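Local coordinates for transcriptional regulatory protein (PDB 3Q7R) that is an atypical OmpR/PhoB-type response regulator that binds its own promoter and may be a global activator of transcription, seen here as its receiver domain, at the interface of chains A and B. Numbering follows the deposited sequence. Chains: chain A/B, Transcriptional regulatory protein.

The interface of chains A and B. Residues chain A 83, 88, 92, 97-98; chain B 77, 98-99, 107, 111, 115.
A:Trp97 pushes the six-membered end of its indole into chain B, where B:Leu99 and B:Phe115 receive it, with B:Leu77 at the margin; it hides 72 Å² here. Its CG lies anti to the backbone N (chi1 -176°), which helps carry the benzo rim across the boundary. CH2 of A:Trp97 meets the CD2 methyl of B:Leu99 at 3.5 Å, and the two side chains cross obliquely. CZ2 packs 3.4 Å from the backbone O of B:Tyr98. B:Phe115, although poorly ordered, points an edge at one indole face: the planes stand at 85°, and CE1 of B:Phe115 lies 3.8 Å from CZ3 of A:Trp97, offset toward the rim.

B:Leu99 hides 40 Å² and sets the same CD2 3.8 Å from the hydroxyl OH of A:Tyr98, whose side chain it crosses at about a right angle. B:Ile107 buries 36 Å². With CG1 anti to the carbonyl carbon (chi1 -71°), its CD1 reaches tip to tip toward A:Phe83, 3.6 Å from CE1 of that ring. CD1 of A:Leu92 packs 3.8 Å from the backbone O of B:Ile107 and about as far from N of B:Ala111.

No direct polar bond joins the chains in this patch, so apolar packing dominates, supplemented by a water bridge. The patch draws on helix 85-93 and strand 97-100 of chain A and strand 97-100 and helix 105-116 of chain B, and repeats with the chains exchanged in the two-fold receiver dimer. The bridging water lies 2.8 Å from the backbone O of both A:Tyr98 and B:Tyr98.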
loop_
_atom_site.group_PDB
_atom_site.type_symbol
_atom_site.label_atom_id
_atom_site.label_comp_id
_atom_site.label_asym_id
_atom_site.label_seq_id
_atom_site.Cartn_x
_atom_site.Cartn_y
_atom_site.Cartn_z
ATOM N N PHE A 83 4.837 8.445 -10.521
ATOM C CA PHE A 83 4.732 7.097 -11.040
ATOM C C PHE A 83 5.863 6.806 -12.021
ATOM O O PHE A 83 6.080 7.576 -13.007
ATOM C CB PHE A 83 3.427 6.902 -11.805
ATOM C CG PHE A 83 3.384 5.582 -12.496
ATOM C CD1 PHE A 83 3.172 4.433 -11.767
ATOM C CD2 PHE A 83 3.677 5.477 -13.816
ATOM C CE1 PHE A 83 3.169 3.212 -12.385
ATOM C CE2 PHE A 83 3.673 4.258 -14.427
ATOM C CZ PHE A 83 3.469 3.126 -13.689
ATOM N N SER A 88 8.426 1.591 -8.971
ATOM C CA SER A 88 7.340 0.918 -8.230
ATOM C C SER A 88 7.675 -0.544 -8.059
ATOM O O SER A 88 7.579 -1.068 -6.956
ATOM C CB SER A 88 6.001 0.999 -8.985
ATOM O OG SER A 88 5.557 2.380 -9.020
ATOM N N LEU A 92 8.351 -2.531 -4.383
ATOM C CA LEU A 92 7.552 -3.679 -3.954
ATOM C C LEU A 92 8.470 -4.899 -3.714
ATOM O O LEU A 92 8.309 -5.660 -2.746
ATOM C CB LEU A 92 6.511 -4.000 -5.009
ATOM C CG LEU A 92 5.443 -2.889 -5.181
ATOM C CD1 LEU A 92 4.685 -3.124 -6.529
ATOM C CD2 LEU A 92 4.435 -2.852 -3.985
ATOM N N TRP A 97 5.457 -1.228 0.583
ATOM C CA TRP A 97 4.245 -0.702 0.011
ATOM C C TRP A 97 4.369 0.837 -0.074
ATOM O O TRP A 97 5.220 1.439 0.605
ATOM C CB TRP A 97 3.012 -1.134 0.873
ATOM C CG TRP A 97 1.677 -0.709 0.316
ATOM C CD1 TRP A 97 0.706 0.034 0.950
ATOM C CD2 TRP A 97 1.153 -1.005 -0.978
ATOM N NE1 TRP A 97 -0.389 0.230 0.112
ATOM C CE2 TRP A 97 -0.152 -0.401 -1.070
ATOM C CE3 TRP A 97 1.645 -1.711 -2.063
ATOM C CZ2 TRP A 97 -0.935 -0.472 -2.213
ATOM C CZ3 TRP A 97 0.832 -1.793 -3.233
ATOM C CH2 TRP A 97 -0.435 -1.162 -3.282
ATOM N N TYR A 98 3.516 1.474 -0.885
ATOM C CA TYR A 98 3.712 2.919 -1.126
ATOM C C TYR A 98 2.401 3.582 -1.506
ATOM O O TYR A 98 1.439 2.886 -1.882
ATOM C CB TYR A 98 4.745 3.209 -2.275
ATOM C CG TYR A 98 4.378 2.536 -3.580
ATOM C CD1 TYR A 98 3.469 3.101 -4.437
ATOM C CD2 TYR A 98 4.956 1.303 -3.922
ATOM C CE1 TYR A 98 3.133 2.459 -5.648
ATOM C CE2 TYR A 98 4.629 0.647 -5.101
ATOM C CZ TYR A 98 3.702 1.207 -5.928
ATOM O OH TYR A 98 3.334 0.571 -7.129
ATOM N N LEU B 77 -6.972 -6.095 -2.977
ATOM C CA LEU B 77 -6.306 -4.915 -3.522
ATOM C C LEU B 77 -7.211 -4.379 -4.613
ATOM O O LEU B 77 -7.666 -5.159 -5.435
ATOM C CB LEU B 77 -4.971 -5.302 -4.133
ATOM C CG LEU B 77 -4.246 -4.236 -4.965
ATOM C CD1 LEU B 77 -3.836 -3.027 -4.091
ATOM C CD2 LEU B 77 -3.037 -4.871 -5.740
ATOM N N TYR B 98 -5.057 0.225 -2.559
ATOM C CA TYR B 98 -5.282 0.354 -4.007
ATOM C C TYR B 98 -4.017 0.711 -4.803
ATOM O O TYR B 98 -3.003 1.209 -4.250
ATOM C CB TYR B 98 -6.343 1.445 -4.269
ATOM C CG TYR B 98 -6.019 2.779 -3.624
ATOM C CD1 TYR B 98 -5.136 3.656 -4.226
ATOM C CD2 TYR B 98 -6.582 3.144 -2.400
ATOM C CE1 TYR B 98 -4.811 4.858 -3.646
ATOM C CE2 TYR B 98 -6.281 4.355 -1.809
ATOM C CZ TYR B 98 -5.378 5.204 -2.431
ATOM O OH TYR B 98 -5.031 6.415 -1.894
ATOM N N LEU B 99 -4.088 0.475 -6.104
ATOM C CA LEU B 99 -3.169 1.089 -7.057
ATOM C C LEU B 99 -3.950 1.919 -8.024
ATOM O O LEU B 99 -5.073 1.554 -8.385
ATOM C CB LEU B 99 -2.430 0.050 -7.864
ATOM C CG LEU B 99 -1.535 -0.804 -7.008
ATOM C CD1 LEU B 99 -1.024 -1.967 -7.852
ATOM C CD2 LEU B 99 -0.389 0.135 -6.533
ATOM N N ILE B 107 4.177 -4.595 -12.284
ATOM C CA ILE B 107 3.709 -4.004 -11.034
ATOM C C ILE B 107 2.744 -4.947 -10.316
ATOM O O ILE B 107 2.903 -5.230 -9.130
ATOM C CB ILE B 107 3.085 -2.646 -11.271
ATOM C CG1 ILE B 107 4.186 -1.667 -11.627
ATOM C CG2 ILE B 107 2.382 -2.110 -10.005
ATOM C CD1 ILE B 107 3.609 -0.320 -12.125
ATOM N N ALA B 111 3.187 -6.645 -6.661
ATOM C CA ALA B 111 2.225 -6.339 -5.589
ATOM C C ALA B 111 1.552 -7.588 -5.032
ATOM O O ALA B 111 1.437 -7.747 -3.819
ATOM C CB ALA B 111 1.157 -5.368 -6.099
ATOM N N PHE B 115 1.953 -8.758 -1.134
ATOM C CA PHE B 115 0.751 -8.923 -0.281
ATOM C C PHE B 115 0.742 -10.319 0.321
ATOM O O PHE B 115 0.503 -10.479 1.496
ATOM C CB PHE B 115 -0.548 -8.670 -1.051
ATOM C CG PHE B 115 -0.967 -7.232 -1.081
ATOM C CD1 PHE B 115 -0.085 -6.260 -1.520
ATOM C CD2 PHE B 115 -2.256 -6.854 -0.684
ATOM C CE1 PHE B 115 -0.454 -4.933 -1.556
ATOM C CE2 PHE B 115 -2.642 -5.533 -0.714
ATOM C CZ PHE B 115 -1.736 -4.560 -1.158
HETATM O O HOH W 1 -1.181 2.970 -3.001
#